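Local coordinates for NADB-Rossmann Superfamily protein (Streptococcus agalactiae, PDB 3LEC) that probably methylates N1 of adenine 22 in tRNA, as a Rossmann-type methyltransferase of the TrmK family, and binds zinc, at residues Asn127-Trp135 / Glu172-Leu180. Sequence-based numbering, arbitrary orientation.
Sequences NREDDLRKW and ELRFGPFLL. With SO4 (sulfate ion), chain C.
Arg133 reaches from helix 129-138 into the C-terminal turn of helix 170-175. Its NH1 donates to the carbonyl Leu173 O at 2.9 Å, with an N-H...O angle of 150°. The same carbonyl receives a CA-H...O contact from Asp130 CA at 3.4 Å. Arg133 is extended from CG to NE, which carries the guanidinium across the turn to Gly176. Gly176 CA lies over one face of the group, 3.5 Å from Arg133 NE. A water accepts from Arg133 NH1 and donates to Arg174 O at 2.7 Å. NE and NH2 of Arg133 form salt bridges with Glu146 and Glu157, so all three of its nitrogens have acceptors.

Arg174 folds back through bends at chi2 and chi3. Glu129 OE2 lies at the edge of the guanidinium, in its plane, 3.0 Å from Arg174 NH1, in a salt bridge. The Asp130 carboxylate instead stacks on a guanidinium face, the planes 13° apart. Asp130 OD2 is 3.5 Å from Arg174 NH2, a pairing of charges alone. Glu129 OE1 pairs with Lys190. Beside this network, Leu173 CD2 packs on Arg133 CB and Lys134 CG.

The contact joins helix 129-138 to the last turn of helix 170-175 and to Gly176, the break before helix 177-182. Strands 141-150 and 155-163, the antiparallel end of the mixed Rossmann-type sheet beyond strand 120-125, supply the glutamates for Arg133, while helices 185-204 and 210-227 pack around Phe175.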
ATOM      1  N   ASN A 127      -5.563   4.950   3.889  1.00 21.53           N
ATOM      2  CA  ASN A 127      -5.588   6.125   4.755  1.00 21.62           C
ATOM      3  C   ASN A 127      -4.407   6.060   5.704  1.00 22.03           C
ATOM      4  O   ASN A 127      -3.622   5.109   5.637  1.00 21.46           O
ATOM      5  CB  ASN A 127      -6.899   6.141   5.565  1.00 22.01           C
ATOM      6  CG  ASN A 127      -7.114   4.849   6.316  1.00 22.29           C
ATOM      7  OD1 ASN A 127      -6.255   4.405   7.071  1.00 23.21           O
ATOM      8  ND2 ASN A 127      -8.261   4.232   6.103  1.00 27.05           N
ATOM      9  N   ARG A 128      -4.262   7.070   6.570  1.00 22.05           N
ATOM     10  CA  ARG A 128      -3.171   7.116   7.565  1.00 22.29           C
ATOM     11  C   ARG A 128      -1.827   6.780   6.941  1.00 21.73           C
ATOM     12  O   ARG A 128      -1.010   6.077   7.540  1.00 21.07           O
ATOM     13  CB  ARG A 128      -3.448   6.177   8.758  1.00 22.26           C
ATOM     14  CG  ARG A 128      -4.774   6.458   9.467  1.00 25.77           C
ATOM     15  CD  ARG A 128      -4.874   5.775  10.832  1.00 30.37           C
ATOM     16  NE  ARG A 128      -5.767   6.517  11.727  1.00 35.25           N
ATOM     17  CZ  ARG A 128      -7.050   6.237  11.928  1.00 37.60           C
ATOM     18  NH1 ARG A 128      -7.619   5.205  11.321  1.00 39.81           N
ATOM     19  NH2 ARG A 128      -7.764   6.993  12.756  1.00 39.93           N
ATOM     20  N   GLU A 129      -1.597   7.324   5.748  1.00 21.93           N
ATOM     21  CA  GLU A 129      -0.390   7.084   4.992  1.00 21.68           C
ATOM     22  C   GLU A 129       0.811   7.584   5.781  1.00 21.45           C
ATOM     23  O   GLU A 129       1.887   7.010   5.706  1.00 20.05           O
ATOM     24  CB  GLU A 129      -0.453   7.805   3.646  1.00 21.74           C
ATOM     25  CG  GLU A 129      -1.613   7.356   2.718  1.00 23.27           C
ATOM     26  CD  GLU A 129      -2.917   8.146   2.898  1.00 25.24           C
ATOM     27  OE1 GLU A 129      -3.739   8.118   1.961  1.00 28.89           O
ATOM     28  OE2 GLU A 129      -3.150   8.754   3.960  1.00 25.04           O
ATOM     29  N   ASP A 130       0.614   8.667   6.526  1.00 21.82           N
ATOM     30  CA  ASP A 130       1.698   9.256   7.304  1.00 22.34           C
ATOM     31  C   ASP A 130       2.199   8.303   8.402  1.00 22.19           C
ATOM     32  O   ASP A 130       3.402   8.234   8.659  1.00 21.14           O
ATOM     33  CB  ASP A 130       1.276  10.612   7.894  1.00 22.49           C
ATOM     34  CG  ASP A 130       0.088  10.509   8.865  1.00 26.02           C
ATOM     35  OD1 ASP A 130       0.048  11.345   9.802  1.00 27.51           O
ATOM     36  OD2 ASP A 130      -0.802   9.622   8.697  1.00 25.25           O
ATOM     37  N   ASP A 131       1.279   7.569   9.030  1.00 21.30           N
ATOM     38  CA  ASP A 131       1.654   6.574  10.028  1.00 21.32           C
ATOM     39  C   ASP A 131       2.487   5.431   9.439  1.00 20.71           C
ATOM     40  O   ASP A 131       3.396   4.915  10.079  1.00 19.83           O
ATOM     41  CB  ASP A 131       0.419   6.009  10.719  1.00 21.64           C
ATOM     42  CG  ASP A 131      -0.240   7.013  11.651  1.00 24.88           C
ATOM     43  OD1 ASP A 131       0.453   7.925  12.150  1.00 27.45           O
ATOM     44  OD2 ASP A 131      -1.460   6.874  11.904  1.00 27.36           O
ATOM     45  N   LEU A 132       2.166   5.043   8.215  1.00 20.73           N
ATOM     46  CA  LEU A 132       2.931   4.013   7.514  1.00 19.96           C
ATOM     47  C   LEU A 132       4.324   4.570   7.157  1.00 19.19           C
ATOM     48  O   LEU A 132       5.326   3.907   7.369  1.00 17.76           O
ATOM     49  CB  LEU A 132       2.194   3.518   6.274  1.00 19.61           C
ATOM     50  CG  LEU A 132       2.900   2.501   5.363  1.00 20.33           C
ATOM     51  CD1 LEU A 132       3.315   1.234   6.120  1.00 17.84           C
ATOM     52  CD2 LEU A 132       2.043   2.156   4.156  1.00 21.35           C
ATOM     53  N   ARG A 133       4.373   5.783   6.612  1.00 18.45           N
ATOM     54  CA  ARG A 133       5.661   6.421   6.356  1.00 19.21           C
ATOM     55  C   ARG A 133       6.524   6.503   7.632  1.00 19.56           C
ATOM     56  O   ARG A 133       7.737   6.279   7.572  1.00 19.72           O
ATOM     57  CB  ARG A 133       5.496   7.808   5.715  1.00 18.46           C
ATOM     58  CG  ARG A 133       4.998   7.726   4.275  1.00 18.85           C
ATOM     59  CD  ARG A 133       5.229   9.028   3.483  1.00 17.51           C
ATOM     60  NE  ARG A 133       4.484   8.942   2.233  1.00 15.80           N
ATOM     61  CZ  ARG A 133       3.197   9.293   2.091  1.00 16.14           C
ATOM     62  NH1 ARG A 133       2.514   9.814   3.108  1.00 18.72           N
ATOM     63  NH2 ARG A 133       2.608   9.134   0.922  1.00 18.13           N
ATOM     64  N   LYS A 134       5.906   6.804   8.773  1.00 19.76           N
ATOM     65  CA  LYS A 134       6.663   6.932  10.023  1.00 20.57           C
ATOM     66  C   LYS A 134       7.284   5.611  10.419  1.00 20.07           C
ATOM     67  O   LYS A 134       8.428   5.567  10.867  1.00 20.37           O
ATOM     68  CB  LYS A 134       5.791   7.420  11.171  1.00 21.27           C
ATOM     69  CG  LYS A 134       5.421   8.888  11.123  1.00 24.60           C
ATOM     70  CD  LYS A 134       4.373   9.188  12.199  1.00 28.36           C
ATOM     71  CE  LYS A 134       4.152  10.683  12.374  1.00 31.83           C
ATOM     72  NZ  LYS A 134       3.284  10.965  13.564  1.00 33.43           N
ATOM     73  N   TRP A 135       6.532   4.541  10.219  1.00 19.83           N
ATOM     74  CA  TRP A 135       7.006   3.217  10.553  1.00 19.83           C
ATOM     75  C   TRP A 135       8.134   2.814   9.616  1.00 19.34           C
ATOM     76  O   TRP A 135       9.123   2.266  10.070  1.00 19.35           O
ATOM     77  CB  TRP A 135       5.891   2.185  10.515  1.00 21.21           C
ATOM     78  CG  TRP A 135       6.406   0.836  10.959  1.00 20.47           C
ATOM     79  CD1 TRP A 135       6.365   0.326  12.223  1.00 20.74           C
ATOM     80  CD2 TRP A 135       7.065  -0.145  10.142  1.00 21.92           C
ATOM     81  NE1 TRP A 135       6.963  -0.916  12.241  1.00 21.80           N
ATOM     82  CE2 TRP A 135       7.393  -1.230  10.978  1.00 20.03           C
ATOM     83  CE3 TRP A 135       7.381  -0.225   8.776  1.00 20.08           C
ATOM     84  CZ2 TRP A 135       8.033  -2.392  10.499  1.00 20.08           C
ATOM     85  CZ3 TRP A 135       8.048  -1.376   8.306  1.00 23.49           C
ATOM     86  CH2 TRP A 135       8.363  -2.445   9.178  1.00 20.99           C
ATOM     87  N   GLU A 172       7.204  15.600   4.542  1.00 22.00           N
ATOM     88  CA  GLU A 172       7.415  14.427   3.700  1.00 22.20           C
ATOM     89  C   GLU A 172       6.643  13.236   4.246  1.00 21.34           C
ATOM     90  O   GLU A 172       6.106  12.440   3.481  1.00 20.49           O
ATOM     91  CB  GLU A 172       8.905  14.084   3.568  1.00 22.62           C
ATOM     92  CG  GLU A 172       9.687  14.936   2.558  1.00 25.69           C
ATOM     93  CD  GLU A 172      11.201  14.787   2.711  1.00 28.54           C
ATOM     94  OE1 GLU A 172      11.689  14.575   3.848  1.00 28.97           O
ATOM     95  OE2 GLU A 172      11.915  14.878   1.688  1.00 33.34           O
ATOM     96  N   LEU A 173       6.570  13.123   5.565  1.00 20.66           N
ATOM     97  CA  LEU A 173       5.817  12.040   6.174  1.00 21.07           C
ATOM     98  C   LEU A 173       4.345  12.168   5.780  1.00 21.02           C
ATOM     99  O   LEU A 173       3.716  11.183   5.410  1.00 20.53           O
ATOM    100  CB  LEU A 173       5.985  12.037   7.703  1.00 21.25           C
ATOM    101  CG  LEU A 173       7.317  11.543   8.281  1.00 22.90           C
ATOM    102  CD1 LEU A 173       7.498  11.917   9.754  1.00 25.16           C
ATOM    103  CD2 LEU A 173       7.483  10.030   8.091  1.00 25.22           C
ATOM    104  N   ARG A 174       3.816  13.394   5.831  1.00 20.27           N
ATOM    105  CA  ARG A 174       2.382  13.610   5.645  1.00 19.57           C
ATOM    106  C   ARG A 174       1.990  13.609   4.172  1.00 19.88           C
ATOM    107  O   ARG A 174       0.959  13.054   3.808  1.00 19.24           O
ATOM    108  CB  ARG A 174       1.917  14.913   6.342  1.00 20.22           C
ATOM    109  CG  ARG A 174       0.468  15.329   5.989  1.00 21.45           C
ATOM    110  CD  ARG A 174      -0.613  14.374   6.561  1.00 26.75           C
ATOM    111  NE  ARG A 174      -0.802  13.124   5.806  1.00 27.34           N
ATOM    112  CZ  ARG A 174      -1.693  12.182   6.126  1.00 27.55           C
ATOM    113  NH1 ARG A 174      -1.812  11.096   5.372  1.00 27.86           N
ATOM    114  NH2 ARG A 174      -2.483  12.329   7.192  1.00 29.20           N
ATOM    115  N   PHE A 175       2.827  14.209   3.322  1.00 19.02           N
ATOM    116  CA  PHE A 175       2.482  14.396   1.907  1.00 20.07           C
ATOM    117  C   PHE A 175       3.132  13.415   0.945  1.00 20.60           C
ATOM    118  O   PHE A 175       2.584  13.159  -0.142  1.00 20.02           O
ATOM    119  CB  PHE A 175       2.770  15.846   1.491  1.00 19.91           C
ATOM    120  CG  PHE A 175       1.961  16.841   2.255  1.00 19.69           C
ATOM    121  CD1 PHE A 175       0.680  17.150   1.852  1.00 20.40           C
ATOM    122  CD2 PHE A 175       2.455  17.425   3.403  1.00 22.60           C
ATOM    123  CE1 PHE A 175      -0.098  18.032   2.573  1.00 21.44           C
ATOM    124  CE2 PHE A 175       1.684  18.333   4.138  1.00 23.68           C
ATOM    125  CZ  PHE A 175       0.403  18.634   3.719  1.00 20.98           C
ATOM    126  N   GLY A 176       4.288  12.881   1.353  1.00 20.76           N
ATOM    127  CA  GLY A 176       5.031  11.917   0.536  1.00 20.92           C
ATOM    128  C   GLY A 176       6.187  12.606  -0.170  1.00 21.59           C
ATOM    129  O   GLY A 176       5.979  13.608  -0.848  1.00 20.54           O
ATOM    130  N   PRO A 177       7.418  12.087   0.012  1.00 21.49           N
ATOM    131  CA  PRO A 177       8.585  12.724  -0.574  1.00 22.11           C
ATOM    132  C   PRO A 177       8.464  12.811  -2.100  1.00 21.61           C
ATOM    133  O   PRO A 177       8.782  13.858  -2.683  1.00 22.25           O
ATOM    134  CB  PRO A 177       9.746  11.810  -0.139  1.00 22.03           C
ATOM    135  CG  PRO A 177       9.050  10.446   0.159  1.00 21.84           C
ATOM    136  CD  PRO A 177       7.762  10.867   0.776  1.00 21.34           C
ATOM    137  N   PHE A 178       7.993  11.732  -2.740  1.00 20.38           N
ATOM    138  CA  PHE A 178       7.845  11.690  -4.197  1.00 20.59           C
ATOM    139  C   PHE A 178       6.565  12.342  -4.684  1.00 20.45           C
ATOM    140  O   PHE A 178       6.566  12.954  -5.741  1.00 21.90           O
ATOM    141  CB  PHE A 178       7.974  10.263  -4.731  1.00 19.60           C
ATOM    142  CG  PHE A 178       9.364   9.720  -4.604  1.00 19.84           C
ATOM    143  CD1 PHE A 178      10.278   9.886  -5.639  1.00 21.44           C
ATOM    144  CD2 PHE A 178       9.762   9.060  -3.441  1.00 20.82           C
ATOM    145  CE1 PHE A 178      11.585   9.402  -5.522  1.00 23.36           C
ATOM    146  CE2 PHE A 178      11.066   8.556  -3.315  1.00 24.43           C
ATOM    147  CZ  PHE A 178      11.980   8.724  -4.363  1.00 22.97           C
ATOM    148  N   LEU A 179       5.481  12.227  -3.911  1.00 20.48           N
ATOM    149  CA  LEU A 179       4.219  12.901  -4.281  1.00 20.13           C
ATOM    150  C   LEU A 179       4.371  14.424  -4.225  1.00 20.78           C
ATOM    151  O   LEU A 179       3.840  15.138  -5.068  1.00 20.96           O
ATOM    152  CB  LEU A 179       3.063  12.474  -3.372  1.00 19.90           C
ATOM    153  CG  LEU A 179       2.753  10.957  -3.350  1.00 19.90           C
ATOM    154  CD1 LEU A 179       1.565  10.693  -2.425  1.00 18.40           C
ATOM    155  CD2 LEU A 179       2.460  10.430  -4.773  1.00 22.52           C
ATOM    156  N   LEU A 180       5.118  14.900  -3.238  1.00 21.79           N
ATOM    157  CA  LEU A 180       5.414  16.342  -3.129  1.00 22.77           C
ATOM    158  C   LEU A 180       6.178  16.864  -4.337  1.00 24.03           C
ATOM    159  O   LEU A 180       5.870  17.933  -4.879  1.00 23.08           O
ATOM    160  CB  LEU A 180       6.219  16.599  -1.866  1.00 23.15           C
ATOM    161  CG  LEU A 180       5.493  16.803  -0.550  1.00 24.46           C
ATOM    162  CD1 LEU A 180       6.483  16.763   0.628  1.00 28.63           C
ATOM    163  CD2 LEU A 180       4.713  18.140  -0.595  1.00 24.52           C
TER
HETATM  164  S   SO4 C 229      -9.203   0.323   7.177  1.00 55.00           S
HETATM  165  O1  SO4 C 229      -8.768   1.535   7.856  1.00 54.16           O
HETATM  166  O2  SO4 C 229     -10.531  -0.043   7.668  1.00 54.45           O
HETATM  167  O3  SO4 C 229      -9.284   0.585   5.735  1.00 53.50           O
HETATM  168  O4  SO4 C 229      -8.233  -0.747   7.469  1.00 54.08           O
HETATM  169  O   HOH W   1      -0.190  11.007   2.447  1.00 29.08           O